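PDB 6JFW: PA0833-PD protein from Pseudomonas aeruginosa PAO1, which probably anchors the outer membrane to the cell wall by binding peptidoglycan through its OmpA C-like periplasmic domain, the part in this chain. Local coordinates for residues N34-T39 / Q91-Y96; N54-F59 / Q100-T105. One frame throughout, in Å; residues are numbered along the deposited sequence.

How the interactions relate
Interactions 1 and 2 lie about 15 Å apart, centre to centre, in one OmpA C-like domain, and each joins an earlier helical part of the chain to helix 79-99 or the loop that follows it. Their segments alternate along the sequence: 34-39, 54-59, 91-96, 100-105. Helix 33-36 and helix 49-61 follow each other in the chain, and helix 79-99 links the neighbouring parallel strands 65-72 and 107-111. Interaction 1 packs the end of the short helix against the body of helix 79-99, while interaction 2 packs helix 49-61 against the turn just beyond it. Together they join helix 79-99 and the turn after it to two earlier helical elements of the domain thought to bind peptidoglycan.

Interaction 1 (N34-T39 / Q91-Y96); sequences NITFAT and QSVAGY
Thr36 and Phe37, where the short helix 33-36 gives way to extended chain, face Val93 and Ser92 on helix 79-99, with the CA atoms of Thr36 and Val93 8.9 Å apart. Such a gap between backbones needs a long side chain to span it, and Phe37 supplies one. Its CG lies anti to the carbonyl carbon (chi1 -61°), which swings the ring out toward the helix until CZ meets Val93 CG2 at 3.9 Å. The valine reaches back with this methyl obliquely to the ring, and the two side chains cross at about a right angle. Ser92 CB comes up at the ring edge, near its plane, 4.3 Å from Phe37 CE1. One face of the same ring is covered by Thr36 CG2, lying 3.7 Å above the plane toward the rim, while the Thr36 hydroxyl OG1 is hydrogen-bonded to Pro32 O. Ser92 OG likewise pairs with Ala42 O. Met31 of strand 26-32 touches both Thr36 and Val93, which places the contact beside the sheet. With both hydroxyls engaged elsewhere, the join between the end of helix 33-36, with the residue after it, and helix 79-99 rests on van der Waals contact and burial of apolar surface.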
loop_
_atom_site.group_PDB
_atom_site.type_symbol
_atom_site.label_atom_id
_atom_site.label_comp_id
_atom_site.label_asym_id
_atom_site.label_seq_id
_atom_site.Cartn_x
_atom_site.Cartn_y
_atom_site.Cartn_z
ATOM N N ASN A 34 8.628 -3.180 -6.222
ATOM C CA ASN A 34 10.065 -3.431 -6.287
ATOM C C ASN A 34 10.799 -3.030 -5.015
ATOM O O ASN A 34 11.946 -3.450 -4.822
ATOM C CB ASN A 34 10.677 -2.696 -7.480
ATOM C CG ASN A 34 10.731 -1.195 -7.274
ATOM O OD1 ASN A 34 9.730 -0.568 -6.927
ATOM N ND2 ASN A 34 11.907 -0.612 -7.477
ATOM N N ILE A 35 10.187 -2.225 -4.150
ATOM C CA ILE A 35 10.815 -1.832 -2.892
ATOM C C ILE A 35 10.075 -2.362 -1.675
ATOM O O ILE A 35 10.643 -2.345 -0.570
ATOM C CB ILE A 35 10.968 -0.300 -2.789
ATOM C CG1 ILE A 35 9.603 0.369 -2.655
ATOM C CG2 ILE A 35 11.695 0.250 -4.002
ATOM C CD1 ILE A 35 9.329 0.889 -1.285
ATOM N N THR A 36 8.837 -2.825 -1.833
ATOM C CA THR A 36 8.062 -3.349 -0.717
ATOM C C THR A 36 8.304 -4.836 -0.501
ATOM O O THR A 36 8.347 -5.300 0.642
ATOM C CB THR A 36 6.569 -3.097 -0.949
ATOM O OG1 THR A 36 6.351 -1.701 -1.178
ATOM C CG2 THR A 36 5.751 -3.543 0.255
ATOM N N PHE A 37 8.478 -5.589 -1.581
ATOM C CA PHE A 37 8.564 -7.036 -1.508
ATOM C C PHE A 37 9.898 -7.520 -2.049
ATOM O O PHE A 37 10.491 -6.907 -2.941
ATOM C CB PHE A 37 7.414 -7.683 -2.282
ATOM C CG PHE A 37 6.068 -7.317 -1.747
ATOM C CD1 PHE A 37 5.618 -7.871 -0.563
ATOM C CD2 PHE A 37 5.269 -6.393 -2.401
ATOM C CE1 PHE A 37 4.389 -7.530 -0.047
ATOM C CE2 PHE A 37 4.035 -6.046 -1.888
ATOM C CZ PHE A 37 3.597 -6.614 -0.706
ATOM N N ALA A 38 10.313 -8.670 -1.571
ATOM C CA ALA A 38 11.492 -9.324 -2.054
ATOM C C ALA A 38 11.087 -10.159 -3.296
ATOM O O ALA A 38 10.250 -11.006 -3.233
ATOM C CB ALA A 38 12.046 -10.212 -0.975
ATOM N N THR A 39 11.683 -9.877 -4.426
ATOM C CA THR A 39 11.376 -10.604 -5.661
ATOM C C THR A 39 9.897 -10.561 -6.041
ATOM O O THR A 39 9.262 -9.549 -5.943
ATOM C CB THR A 39 12.007 -12.046 -5.692
ATOM O OG1 THR A 39 11.904 -12.592 -6.986
ATOM C CG2 THR A 39 11.372 -12.995 -4.739
ATOM N N GLN A 91 -2.305 -8.906 2.001
ATOM C CA GLN A 91 -2.338 -9.645 3.262
ATOM C C GLN A 91 -1.070 -9.419 4.071
ATOM O O GLN A 91 -1.123 -9.182 5.284
ATOM C CB GLN A 91 -2.530 -11.140 2.982
ATOM C CG GLN A 91 -2.057 -12.074 4.105
ATOM C CD GLN A 91 -0.625 -12.573 3.923
ATOM O OE1 GLN A 91 -0.180 -12.836 2.804
ATOM N NE2 GLN A 91 0.098 -12.711 5.030
ATOM N N SER A 92 0.089 -9.504 3.412
ATOM C CA SER A 92 1.360 -9.398 4.120
ATOM C C SER A 92 1.525 -8.028 4.760
ATOM O O SER A 92 1.963 -7.920 5.911
ATOM C CB SER A 92 2.514 -9.671 3.158
ATOM O OG SER A 92 2.523 -11.024 2.740
ATOM N N VAL A 93 1.189 -6.969 4.023
ATOM C CA VAL A 93 1.295 -5.616 4.558
ATOM C C VAL A 93 0.359 -5.443 5.747
ATOM O O VAL A 93 0.744 -4.908 6.794
ATOM C CB VAL A 93 1.006 -4.585 3.452
ATOM C CG1 VAL A 93 0.951 -3.180 4.029
ATOM C CG2 VAL A 93 2.056 -4.679 2.355
ATOM N N ALA A 94 -0.884 -5.908 5.604
ATOM C CA ALA A 94 -1.850 -5.803 6.694
ATOM C C ALA A 94 -1.408 -6.607 7.908
ATOM O O ALA A 94 -1.537 -6.146 9.048
ATOM C CB ALA A 94 -3.224 -6.271 6.222
ATOM N N GLY A 95 -0.895 -7.819 7.684
ATOM C CA GLY A 95 -0.415 -8.624 8.796
ATOM C C GLY A 95 0.729 -7.963 9.540
ATOM O O GLY A 95 0.799 -8.023 10.770
ATOM N N TYR A 96 1.637 -7.318 8.804
ATOM C CA TYR A 96 2.736 -6.605 9.447
ATOM C C TYR A 96 2.216 -5.445 10.286
ATOM O O TYR A 96 2.606 -5.279 11.447
ATOM C CB TYR A 96 3.728 -6.103 8.396
ATOM C CG TYR A 96 5.005 -5.549 8.990
ATOM C CD1 TYR A 96 5.084 -4.226 9.410
ATOM C CD2 TYR A 96 6.130 -6.350 9.132
ATOM C CE1 TYR A 96 6.245 -3.720 9.959
ATOM C CE2 TYR A 96 7.297 -5.851 9.678
ATOM C CZ TYR A 96 7.350 -4.535 10.089
ATOM O OH TYR A 96 8.509 -4.034 10.632
#

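Interaction 2 (N54-F59 / Q100-T105); sequences NLANSF and QGVDGT
Phe59, whose side chain meets Val102 across the contact, gives its backbone N to Leu55 O at 2.9 Å, an ordinary helical bond; the same oxygen lies over one face of the Phe59 ring, toward its rim. The setting is an OmpA C-like alpha/beta domain: helix 49-61 rests against the turn that leads from helix 79-99 into strand 107-111, the second connection of the beta-alpha-beta crossover from strand 65-72. Gly101 ends helix 79-99 in a Schellman motif. Its positive phi (109°) would press a CB against the preceding carbonyl oxygen, and glycine avoids this. Ala56 is the point of closest approach, its small side chain letting the loop come within 6.2 Å, CA to CA, at Val102. Ala56 CB touches Gln100 CB at 3.7 Å and also packs on Val102 CG2. That methyl sits beside the backbone N because CG1 is anti to it (chi1 177°), and from there it lies against helix 49-61, 3.7 Å from Ala56 O. It also lies at the edge of the Phe59 ring, near the ring plane, and is 4.3 Å from Phe59 CB. A branched valine thus fits the notch between Ala56 and Phe59, one helical turn apart. Leu97 of helix 79-99 touches both of these residues, and Val135 and Leu137 of strand 132-139 also touch the buried Phe59. Beyond the valine the chain folds into an Asx turn: Asp103 OD1 accepts from Thr105 N at 3.0 Å, the nitrogen standing 39° out of the carboxylate plane.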
loop_
_atom_site.group_PDB
_atom_site.type_symbol
_atom_site.label_atom_id
_atom_site.label_comp_id
_atom_site.label_asym_id
_atom_site.label_seq_id
_atom_site.Cartn_x
_atom_site.Cartn_y
_atom_site.Cartn_z
ATOM N N ASN A 54 7.025 3.136 10.660
ATOM C CA ASN A 54 6.593 4.527 10.733
ATOM C C ASN A 54 5.129 4.671 10.341
ATOM O O ASN A 54 4.382 5.432 10.970
ATOM C CB ASN A 54 7.476 5.399 9.841
ATOM C CG ASN A 54 8.779 5.780 10.510
ATOM O OD1 ASN A 54 8.789 6.516 11.496
ATOM N ND2 ASN A 54 9.890 5.286 9.974
ATOM N N LEU A 55 4.701 3.954 9.299
ATOM C CA LEU A 55 3.299 3.995 8.895
ATOM C C LEU A 55 2.386 3.526 10.020
ATOM O O LEU A 55 1.350 4.144 10.287
ATOM C CB LEU A 55 3.085 3.140 7.646
ATOM C CG LEU A 55 3.469 3.757 6.302
ATOM C CD1 LEU A 55 3.191 2.786 5.165
ATOM C CD2 LEU A 55 2.712 5.050 6.094
ATOM N N ALA A 56 2.754 2.428 10.688
ATOM C CA ALA A 56 1.928 1.914 11.775
ATOM C C ALA A 56 1.793 2.933 12.899
ATOM O O ALA A 56 0.712 3.090 13.477
ATOM C CB ALA A 56 2.514 0.604 12.305
ATOM N N ASN A 57 2.881 3.641 13.218
ATOM C CA ASN A 57 2.814 4.662 14.259
ATOM C C ASN A 57 1.882 5.796 13.856
ATOM O O ASN A 57 1.121 6.309 14.686
ATOM C CB ASN A 57 4.213 5.195 14.565
ATOM C CG ASN A 57 5.091 4.167 15.247
ATOM O OD1 ASN A 57 4.595 3.208 15.839
ATOM N ND2 ASN A 57 6.402 4.360 15.170
ATOM N N SER A 58 1.922 6.200 12.585
ATOM C CA SER A 58 1.022 7.246 12.110
ATOM C C SER A 58 -0.433 6.803 12.204
ATOM O O SER A 58 -1.285 7.539 12.714
ATOM C CB SER A 58 1.374 7.628 10.673
ATOM O OG SER A 58 0.462 8.588 10.168
ATOM N N PHE A 59 -0.734 5.595 11.713
ATOM C CA PHE A 59 -2.104 5.093 11.765
ATOM C C PHE A 59 -2.606 5.010 13.201
ATOM O O PHE A 59 -3.763 5.342 13.485
ATOM C CB PHE A 59 -2.198 3.713 11.103
ATOM C CG PHE A 59 -1.748 3.676 9.662
ATOM C CD1 PHE A 59 -1.671 4.829 8.896
ATOM C CD2 PHE A 59 -1.417 2.466 9.074
ATOM C CE1 PHE A 59 -1.259 4.773 7.573
ATOM C CE2 PHE A 59 -1.007 2.403 7.757
ATOM C CZ PHE A 59 -0.928 3.557 7.004
ATOM N N GLN A 100 2.405 -4.726 14.426
ATOM C CA GLN A 100 2.956 -3.518 15.027
ATOM C C GLN A 100 1.972 -2.804 15.945
ATOM O O GLN A 100 2.340 -1.791 16.547
ATOM C CB GLN A 100 3.433 -2.559 13.935
ATOM C CG GLN A 100 4.650 -3.057 13.178
ATOM C CD GLN A 100 5.873 -3.178 14.066
ATOM O OE1 GLN A 100 6.467 -2.175 14.463
ATOM N NE2 GLN A 100 6.251 -4.408 14.391
ATOM N N GLY A 101 0.741 -3.292 16.070
ATOM C CA GLY A 101 -0.204 -2.728 17.011
ATOM C C GLY A 101 -1.351 -1.953 16.404
ATOM O O GLY A 101 -2.155 -1.390 17.157
ATOM N N VAL A 102 -1.458 -1.890 15.078
ATOM C CA VAL A 102 -2.618 -1.262 14.461
ATOM C C VAL A 102 -3.834 -2.152 14.674
ATOM O O VAL A 102 -3.784 -3.364 14.431
ATOM C CB VAL A 102 -2.363 -1.003 12.968
ATOM C CG1 VAL A 102 -3.602 -0.423 12.319
ATOM C CG2 VAL A 102 -1.182 -0.061 12.787
ATOM N N ASP A 103 -4.928 -1.554 15.147
ATOM C CA ASP A 103 -6.157 -2.299 15.402
ATOM C C ASP A 103 -6.633 -2.978 14.124
ATOM O O ASP A 103 -6.890 -2.313 13.116
ATOM C CB ASP A 103 -7.232 -1.354 15.944
ATOM C CG ASP A 103 -8.433 -2.089 16.530
ATOM O OD1 ASP A 103 -8.730 -3.223 16.097
ATOM O OD2 ASP A 103 -9.088 -1.523 17.430
ATOM N N GLY A 104 -6.748 -4.308 14.171
ATOM C CA GLY A 104 -7.153 -5.051 12.989
ATOM C C GLY A 104 -8.531 -4.672 12.484
ATOM O O GLY A 104 -8.808 -4.782 11.287
ATOM N N THR A 105 -9.407 -4.215 13.381
ATOM C CA THR A 105 -10.757 -3.802 13.014
ATOM C C THR A 105 -10.773 -2.520 12.183
ATOM O O THR A 105 -11.789 -2.224 11.549
ATOM C CB THR A 105 -11.597 -3.655 14.295
ATOM O OG1 THR A 105 -11.708 -4.934 14.930
ATOM C CG2 THR A 105 -13.006 -3.137 14.015
#